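Long-range contacts in aminotransferase, class III (Thermomicrobium roseum, PDB 6IO1), which acts as a thermostable (S)-enantioselective omega-transaminase, probably transferring amino groups by way of its pyridoxal phosphate cofactor: residues S124-A128 against I284-A288; G160-G166 against R177-H183; L259-I263 against L272-Q276. One frame throughout, in Å; residues are numbered along the deposited sequence.

Contact 1 of 3, residues S124-A128 against I284-A288; sequences SNETA and IVTFA
The hydroxyl of T286 donates a hydrogen bond to the side-chain amide of N125 (OG1 to OD1, 2.9 Å), tying a helix to an interior strand of the seven-stranded mixed sheet in the large domain of this fold-type-I enzyme. Threonine in the p rotamer (chi1 64°) turns OG1 to N125, whose other amide end, ND2, bonds H155 O and D260 OD2. N125 also lines the PMP pocket. S124, rotamer m, has its hydroxyl held mainly by T118.

Helix 124-128 runs nearly antiparallel to extended strand 284-287 (163°), their axes 8.1 Å apart at closest. S124 CA lies 5.7 Å from T286 CA, and A128 CA 6.8 Å from I284 CA. I284 and T286 point at the helix, V285 away. Small S124 and A128 permit this close approach: S124 CB is 4.0 Å from T286 CB, and A128 CB touches I284 CG2 at 3.7 Å and T286 CG2 at 3.6 Å.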
loop_
_atom_site.group_PDB
_atom_site.type_symbol
_atom_site.label_atom_id
_atom_site.label_comp_id
_atom_site.label_asym_id
_atom_site.label_seq_id
_atom_site.Cartn_x
_atom_site.Cartn_y
_atom_site.Cartn_z
ATOM N N SER B 124 2.914 -5.710 2.526
ATOM C CA SER B 124 3.347 -6.702 3.506
ATOM C C SER B 124 4.529 -7.511 2.986
ATOM O O SER B 124 5.509 -7.734 3.705
ATOM C CB SER B 124 2.180 -7.622 3.865
ATOM O OG SER B 124 1.134 -6.901 4.493
ATOM N N ASN B 125 4.446 -7.980 1.741
ATOM C CA ASN B 125 5.531 -8.786 1.187
ATOM C C ASN B 125 6.803 -7.966 1.004
ATOM O O ASN B 125 7.909 -8.468 1.245
ATOM C CB ASN B 125 5.085 -9.426 -0.125
ATOM C CG ASN B 125 4.152 -10.600 0.098
ATOM O OD1 ASN B 125 4.226 -11.277 1.123
ATOM N ND2 ASN B 125 3.256 -10.837 -0.851
ATOM N N GLU B 126 6.674 -6.705 0.577
ATOM C CA GLU B 126 7.848 -5.840 0.502
ATOM C C GLU B 126 8.471 -5.652 1.878
ATOM O O GLU B 126 9.699 -5.712 2.029
ATOM C CB GLU B 126 7.473 -4.486 -0.100
ATOM C CG GLU B 126 8.558 -3.424 0.024
ATOM C CD GLU B 126 9.666 -3.586 -1.001
ATOM O OE1 GLU B 126 10.575 -2.731 -1.031
ATOM O OE2 GLU B 126 9.633 -4.565 -1.778
ATOM N N THR B 127 7.634 -5.440 2.896
ATOM C CA THR B 127 8.136 -5.294 4.255
ATOM C C THR B 127 8.861 -6.555 4.708
ATOM O O THR B 127 9.928 -6.475 5.322
ATOM C CB THR B 127 6.984 -4.965 5.206
ATOM O OG1 THR B 127 6.377 -3.727 4.814
ATOM C CG2 THR B 127 7.484 -4.849 6.638
ATOM N N ALA B 128 8.301 -7.727 4.405
ATOM C CA ALA B 128 8.929 -8.982 4.810
ATOM C C ALA B 128 10.274 -9.183 4.123
ATOM O O ALA B 128 11.247 -9.606 4.759
ATOM C CB ALA B 128 7.998 -10.155 4.512
ATOM N N ILE B 284 8.759 -15.663 9.130
ATOM C CA ILE B 284 8.007 -14.455 8.813
ATOM C C ILE B 284 6.714 -14.866 8.121
ATOM O O ILE B 284 6.705 -15.779 7.289
ATOM C CB ILE B 284 8.819 -13.492 7.920
ATOM C CG1 ILE B 284 10.140 -13.113 8.589
ATOM C CG2 ILE B 284 8.019 -12.243 7.606
ATOM C CD1 ILE B 284 11.086 -12.355 7.685
ATOM N N VAL B 285 5.622 -14.194 8.472
ATOM C CA VAL B 285 4.323 -14.413 7.854
ATOM C C VAL B 285 3.778 -13.068 7.393
ATOM O O VAL B 285 3.950 -12.052 8.074
ATOM C CB VAL B 285 3.335 -15.109 8.816
ATOM C CG1 VAL B 285 3.101 -14.267 10.067
ATOM C CG2 VAL B 285 2.031 -15.376 8.105
ATOM N N THR B 286 3.153 -13.053 6.222
ATOM C CA THR B 286 2.512 -11.858 5.695
ATOM C C THR B 286 1.023 -12.120 5.545
ATOM O O THR B 286 0.613 -13.219 5.159
ATOM C CB THR B 286 3.108 -11.444 4.347
ATOM O OG1 THR B 286 2.843 -12.460 3.373
ATOM C CG2 THR B 286 4.606 -11.247 4.472
ATOM N N PHE B 287 0.213 -11.111 5.851
ATOM C CA PHE B 287 -1.231 -11.278 5.807
ATOM C C PHE B 287 -1.882 -9.997 5.314
ATOM O O PHE B 287 -1.304 -8.911 5.384
ATOM C CB PHE B 287 -1.802 -11.672 7.178
ATOM C CG PHE B 287 -1.294 -10.833 8.317
ATOM C CD1 PHE B 287 -0.114 -11.161 8.963
ATOM C CD2 PHE B 287 -2.005 -9.727 8.753
ATOM C CE1 PHE B 287 0.355 -10.397 10.014
ATOM C CE2 PHE B 287 -1.542 -8.960 9.805
ATOM C CZ PHE B 287 -0.360 -9.295 10.436
ATOM N N ALA B 288 -3.107 -10.150 4.817
ATOM C CA ALA B 288 -3.919 -9.051 4.311
ATOM C C ALA B 288 -5.319 -9.579 4.046
ATOM O O ALA B 288 -5.681 -10.651 4.541
ATOM C CB ALA B 288 -3.314 -8.452 3.040
#

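Contact 2 of 3, residues G160-G166 against R177-H183; sequences GALSATG and RPPGFIH
G160 lies in a short helix connecting the parallel neighbouring strands 146-150 and 181-184, a beta-alpha-beta arrangement at the sheet's edge. Helix 160-164 runs almost along strand 181-183 (22°, axes 8.9 Å apart at closest). G160 CA is 6.1 Å from P178 CA, and G160 O comes within 3.3 Å of F181 CE2; a beta carbon here would crowd the ring, so glycine fits.

L162 (chi1 t) lays CG 4.1 Å from R177 CD and also packs on K130 of the second subunit. S163 is the centre of the contact, its CA 6.2 Å from R177 CA. In the m rotamer its OG donates to P178 O at 3.1 Å, while its CB sits over the face of F181 (chi1 m), 3.4 Å from the ring centroid and 13° off the normal, a CH-pi contact. The small methyl of A164 touches the same ring, CB to F181 CE2 at 3.8 Å, although its CA-to-CB bond points away from segment 177-183 overall.

At T165 the chain leaves the helix (phi/psi -59/137), bringing G166 CA to 3.9 Å from H183 CD2. H183 (chi1 m) turns NE2 to the helix end, donating weakly to S163 O (2.8 Å) and T165 O (3.2 Å). Across the way, G180 has phi 112°, where a side chain would strike the carbonyl of P179, and W171 takes R177 in a cation-pi contact.

Serine and histidine thus use their polar ends on backbone carbonyls while F181 supplies a ring face: the join combines one serine hydrogen bond, two weak histidine bonds and aromatic and apolar contact, with no salt bridge between the segments.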
loop_
_atom_site.group_PDB
_atom_site.type_symbol
_atom_site.label_atom_id
_atom_site.label_comp_id
_atom_site.label_asym_id
_atom_site.label_seq_id
_atom_site.Cartn_x
_atom_site.Cartn_y
_atom_site.Cartn_z
ATOM N N GLY B 160 9.700 -5.137 -4.452
ATOM C CA GLY B 160 10.236 -6.488 -4.499
ATOM C C GLY B 160 9.178 -7.553 -4.710
ATOM O O GLY B 160 9.461 -8.600 -5.297
ATOM N N ALA B 161 7.953 -7.308 -4.232
ATOM C CA ALA B 161 6.871 -8.266 -4.445
ATOM C C ALA B 161 6.692 -8.572 -5.928
ATOM O O ALA B 161 6.510 -9.733 -6.314
ATOM C CB ALA B 161 5.565 -7.739 -3.846
ATOM N N LEU B 162 6.796 -7.544 -6.776
ATOM C CA LEU B 162 6.686 -7.760 -8.215
ATOM C C LEU B 162 7.737 -8.752 -8.694
ATOM O O LEU B 162 7.450 -9.619 -9.528
ATOM C CB LEU B 162 6.809 -6.429 -8.961
ATOM C CG LEU B 162 6.838 -6.454 -10.495
ATOM C CD1 LEU B 162 5.639 -7.189 -11.087
ATOM C CD2 LEU B 162 6.927 -5.041 -11.052
ATOM N N SER B 163 8.963 -8.641 -8.178
ATOM C CA SER B 163 9.987 -9.624 -8.513
ATOM C C SER B 163 9.656 -10.990 -7.923
ATOM O O SER B 163 9.889 -12.021 -8.565
ATOM C CB SER B 163 11.357 -9.148 -8.030
ATOM O OG SER B 163 11.758 -7.967 -8.702
ATOM N N ALA B 164 9.128 -11.018 -6.695
ATOM C CA ALA B 164 8.783 -12.288 -6.064
ATOM C C ALA B 164 7.712 -13.032 -6.853
ATOM O O ALA B 164 7.735 -14.266 -6.933
ATOM C CB ALA B 164 8.322 -12.053 -4.625
ATOM N N THR B 165 6.762 -12.300 -7.427
ATOM C CA THR B 165 5.715 -12.911 -8.236
ATOM C C THR B 165 6.315 -13.676 -9.410
ATOM O O THR B 165 7.238 -13.200 -10.076
ATOM C CB THR B 165 4.756 -11.831 -8.741
ATOM O OG1 THR B 165 3.961 -11.346 -7.651
ATOM C CG2 THR B 165 3.840 -12.368 -9.831
ATOM N N GLY B 166 5.784 -14.874 -9.661
ATOM C CA GLY B 166 6.297 -15.745 -10.700
ATOM C C GLY B 166 5.472 -15.839 -11.963
ATOM O O GLY B 166 5.736 -16.731 -12.786
ATOM N N ARG B 177 13.227 -4.689 -13.004
ATOM C CA ARG B 177 12.719 -5.077 -11.660
ATOM C C ARG B 177 13.897 -5.195 -10.687
ATOM O O ARG B 177 15.041 -5.333 -11.162
ATOM C CB ARG B 177 11.938 -6.393 -11.732
ATOM C CG ARG B 177 10.772 -6.375 -12.709
ATOM C CD ARG B 177 10.054 -7.711 -12.756
ATOM N NE ARG B 177 10.957 -8.810 -13.066
ATOM C CZ ARG B 177 11.265 -9.208 -14.294
ATOM N NH1 ARG B 177 12.096 -10.219 -14.475
ATOM N NH2 ARG B 177 10.737 -8.594 -15.339
ATOM N N PRO B 178 13.679 -5.107 -9.355
ATOM C CA PRO B 178 14.777 -5.192 -8.390
ATOM C C PRO B 178 15.503 -6.540 -8.501
ATOM O O PRO B 178 14.844 -7.560 -8.587
ATOM C CB PRO B 178 14.073 -5.097 -7.029
ATOM C CG PRO B 178 12.757 -4.414 -7.334
ATOM C CD PRO B 178 12.378 -4.908 -8.714
ATOM N N PRO B 179 16.855 -6.552 -8.503
ATOM C CA PRO B 179 17.633 -7.790 -8.615
ATOM C C PRO B 179 17.708 -8.594 -7.309
ATOM O O PRO B 179 17.531 -8.017 -6.251
ATOM C CB PRO B 179 19.031 -7.280 -8.991
ATOM C CG PRO B 179 19.116 -5.933 -8.309
ATOM C CD PRO B 179 17.713 -5.370 -8.394
ATOM N N GLY B 180 17.958 -9.902 -7.425
ATOM C CA GLY B 180 18.102 -10.773 -6.280
ATOM C C GLY B 180 17.011 -11.802 -6.087
ATOM O O GLY B 180 16.918 -12.379 -5.000
ATOM N N PHE B 181 16.173 -12.043 -7.087
ATOM C CA PHE B 181 15.071 -12.987 -6.957
ATOM C C PHE B 181 15.302 -14.189 -7.861
ATOM O O PHE B 181 15.618 -14.033 -9.045
ATOM C CB PHE B 181 13.738 -12.309 -7.279
ATOM C CG PHE B 181 13.306 -11.310 -6.242
ATOM C CD1 PHE B 181 13.972 -10.102 -6.101
ATOM C CD2 PHE B 181 12.243 -11.583 -5.397
ATOM C CE1 PHE B 181 13.581 -9.183 -5.146
ATOM C CE2 PHE B 181 11.847 -10.668 -4.439
ATOM C CZ PHE B 181 12.517 -9.466 -4.314
ATOM N N ILE B 182 15.135 -15.383 -7.299
ATOM C CA ILE B 182 15.318 -16.639 -8.015
ATOM C C ILE B 182 13.993 -17.384 -7.995
ATOM O O ILE B 182 13.377 -17.535 -6.933
ATOM C CB ILE B 182 16.436 -17.489 -7.385
ATOM C CG1 ILE B 182 17.751 -16.711 -7.397
ATOM C CG2 ILE B 182 16.583 -18.812 -8.121
ATOM C CD1 ILE B 182 18.672 -17.062 -6.265
ATOM N N HIS B 183 13.560 -17.854 -9.159
ATOM C CA HIS B 183 12.251 -18.475 -9.309
ATOM C C HIS B 183 12.405 -19.978 -9.485
ATOM O O HIS B 183 13.121 -20.435 -10.382
ATOM C CB HIS B 183 11.489 -17.857 -10.479
ATOM C CG HIS B 183 11.067 -16.447 -10.220
ATOM N ND1 HIS B 183 11.831 -15.360 -10.586
ATOM C CD2 HIS B 183 9.983 -15.949 -9.582
ATOM C CE1 HIS B 183 11.223 -14.252 -10.206
ATOM N NE2 HIS B 183 10.100 -14.581 -9.594
#

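Contact 3 of 3, residues L259-I263 against L272-Q276; sequences LDEVI and LFGMQ. With PMP (4'-deoxy-4'-aminopyridoxal-5'-phosphate), chain C.
This contact lies within a beta-alpha-beta unit, strand 256-260, helix 274-278 and strand 284-287, and joins the end of the first strand to the start of the helix. The chain bends at E261 (phi/psi -103/25), whose CA is 6.8 Å from G274 CA; L259 CA is 7.8 Å from M275 CA.

E261 does most of the work. With chi1 in m (-66°), chi2 between wells at -107° and chi3 at 18°, its carboxylate meets two backbone amides of the first helical turn: G274 N donates to OE1 of E261 at 2.8 Å (156°), and M275 N to OE2 of E261 at 2.7 Å (144°). A two-oxygen acid suits adjacent NH groups, and OE1 also bonds T264. G274 leaves the space open, since a beta carbon would lie tight against that oxygen. F273 (chi1 m) sets its CB 3.6 Å from E261 OE2, while its ring stacks on F108.

Beside this, L259 (chi1 t, chi2 p) brings CD2 to 3.6 Å from M275 CB. M275, chi1 p, sends its flexible thioether away from segment 259-263.

On the far side of the strand end is the cofactor. D260, chi1 t, accepts from V262 N through OD1 (3.0 Å), an Asx turn, and presents OD2 to PMP N1 at 3.1 Å, as does the pyridine-nitrogen aspartate of fold-type-I enzymes, consistent with a protonated ring nitrogen. V262 CB lies 3.6 Å from PMP N1, and I263 CD1 reaches 3.1 Å from PMP O3.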
loop_
_atom_site.group_PDB
_atom_site.type_symbol
_atom_site.label_atom_id
_atom_site.label_comp_id
_atom_site.label_asym_id
_atom_site.label_seq_id
_atom_site.Cartn_x
_atom_site.Cartn_y
_atom_site.Cartn_z
ATOM N N LEU B 259 6.128 -17.028 4.774
ATOM C CA LEU B 259 4.873 -17.638 4.356
ATOM C C LEU B 259 3.870 -16.538 4.037
ATOM O O LEU B 259 3.549 -15.713 4.900
ATOM C CB LEU B 259 4.325 -18.572 5.434
ATOM C CG LEU B 259 3.470 -19.717 4.890
ATOM C CD1 LEU B 259 4.293 -20.620 3.981
ATOM C CD2 LEU B 259 2.849 -20.510 6.023
ATOM N N ASP B 260 3.378 -16.533 2.801
ATOM C CA ASP B 260 2.437 -15.521 2.329
ATOM C C ASP B 260 1.031 -16.044 2.589
ATOM O O ASP B 260 0.507 -16.860 1.827
ATOM C CB ASP B 260 2.679 -15.225 0.850
ATOM C CG ASP B 260 1.770 -14.133 0.301
ATOM O OD1 ASP B 260 0.724 -13.836 0.909
ATOM O OD2 ASP B 260 2.112 -13.566 -0.756
ATOM N N GLU B 261 0.410 -15.560 3.664
ATOM C CA GLU B 261 -0.938 -15.957 4.044
ATOM C C GLU B 261 -1.977 -14.903 3.678
ATOM O O GLU B 261 -3.035 -14.838 4.312
ATOM C CB GLU B 261 -0.997 -16.260 5.541
ATOM C CG GLU B 261 -0.173 -17.465 5.966
ATOM C CD GLU B 261 -1.030 -18.662 6.326
ATOM O OE1 GLU B 261 -2.217 -18.685 5.938
ATOM O OE2 GLU B 261 -0.517 -19.580 7.000
ATOM N N VAL B 262 -1.686 -14.065 2.678
ATOM C CA VAL B 262 -2.600 -12.985 2.312
ATOM C C VAL B 262 -3.958 -13.542 1.898
ATOM O O VAL B 262 -5.007 -13.009 2.281
ATOM C CB VAL B 262 -1.976 -12.112 1.206
ATOM C CG1 VAL B 262 -3.029 -11.243 0.542
ATOM C CG2 VAL B 262 -0.862 -11.248 1.784
ATOM N N ILE B 263 -3.965 -14.627 1.128
ATOM C CA ILE B 263 -5.218 -15.253 0.710
ATOM C C ILE B 263 -5.642 -16.349 1.677
ATOM O O ILE B 263 -6.785 -16.375 2.143
ATOM C CB ILE B 263 -5.086 -15.808 -0.725
ATOM C CG1 ILE B 263 -4.997 -14.675 -1.745
ATOM C CG2 ILE B 263 -6.256 -16.723 -1.049
ATOM C CD1 ILE B 263 -4.975 -15.162 -3.178
ATOM N N LEU B 272 -7.625 -21.631 10.631
ATOM C CA LEU B 272 -7.436 -20.187 10.736
ATOM C C LEU B 272 -6.321 -19.708 9.815
ATOM O O LEU B 272 -6.462 -18.682 9.141
ATOM C CB LEU B 272 -7.148 -19.790 12.182
ATOM C CG LEU B 272 -7.139 -18.277 12.421
ATOM C CD1 LEU B 272 -8.435 -17.653 11.923
ATOM C CD2 LEU B 272 -6.914 -17.955 13.889
ATOM N N PHE B 273 -5.211 -20.441 9.760
ATOM C CA PHE B 273 -4.108 -20.105 8.875
ATOM C C PHE B 273 -3.653 -21.343 8.119
ATOM O O PHE B 273 -3.773 -22.471 8.605
ATOM C CB PHE B 273 -2.934 -19.496 9.649
ATOM C CG PHE B 273 -3.297 -18.256 10.412
ATOM C CD1 PHE B 273 -3.683 -17.106 9.744
ATOM C CD2 PHE B 273 -3.257 -18.241 11.796
ATOM C CE1 PHE B 273 -4.020 -15.963 10.440
ATOM C CE2 PHE B 273 -3.592 -17.099 12.499
ATOM C CZ PHE B 273 -3.974 -15.960 11.820
ATOM N N GLY B 274 -3.133 -21.115 6.910
ATOM C CA GLY B 274 -2.663 -22.219 6.091
ATOM C C GLY B 274 -1.474 -22.951 6.680
ATOM O O GLY B 274 -1.276 -24.138 6.403
ATOM N N MET B 275 -0.654 -22.256 7.479
ATOM C CA MET B 275 0.487 -22.908 8.120
ATOM C C MET B 275 0.044 -24.096 8.963
ATOM O O MET B 275 0.751 -25.108 9.044
ATOM C CB MET B 275 1.282 -21.903 8.968
ATOM C CG MET B 275 0.527 -21.268 10.134
ATOM S SD MET B 275 1.319 -19.781 10.789
ATOM C CE MET B 275 2.499 -20.469 11.949
ATOM N N GLN B 276 -1.119 -23.989 9.611
ATOM C CA GLN B 276 -1.631 -25.108 10.394
ATOM C C GLN B 276 -1.998 -26.289 9.502
ATOM O O GLN B 276 -1.780 -27.446 9.881
ATOM C CB GLN B 276 -2.839 -24.672 11.222
ATOM C CG GLN B 276 -3.371 -25.773 12.126
ATOM C CD GLN B 276 -4.425 -25.288 13.100
ATOM O OE1 GLN B 276 -4.674 -24.089 13.218
ATOM N NE2 GLN B 276 -5.050 -26.223 13.806
HETATM N N1 PMP C . -0.031 -11.655 -1.806
HETATM C C2 PMP C . -0.924 -12.516 -2.293
HETATM C C2A PMP C . -0.836 -13.955 -1.890
HETATM C C3 PMP C . -1.927 -12.083 -3.169
HETATM O O3 PMP C . -2.827 -12.987 -3.652
HETATM C C4 PMP C . -1.995 -10.735 -3.535
HETATM C C4A PMP C . -3.067 -10.246 -4.477
HETATM N N4A PMP C . -4.296 -11.042 -4.392
HETATM C C5 PMP C . -1.047 -9.846 -3.010
HETATM C C6 PMP C . -0.091 -10.360 -2.153
HETATM C C5A PMP C . -1.067 -8.391 -3.367
HETATM O O4P PMP C . -1.913 -7.644 -2.438
HETATM P P PMP C . -2.228 -6.075 -2.656
HETATM O O1P PMP C . -3.103 -5.664 -1.488
HETATM O O2P PMP C . -0.883 -5.377 -2.661
HETATM O O3P PMP C . -2.943 -5.985 -3.990
#

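Overall arrangement
All three contacts reach one mixed sheet. Contacts 1 and 3 are centred about 11 Å apart on its neighbouring strands 284-287 and 256-260, joined by backbone hydrogen bonds such as T286 O to E261 N (2.8 Å). Contact 2, at the edge strand 181-184, is about 14 Å from contact 1 and about 21 Å from contact 3, centre to centre; it touches contact 1 through E126 OE2 and G160 N (2.7 Å). Along the chain, contact 2 closes before contact 3 opens, and both are nested inside the loop closed by contact 1. Contacts 1 and 3 supply N125, D260, V262 and I263 to the cofactor pocket, while contact 2 lies farther out.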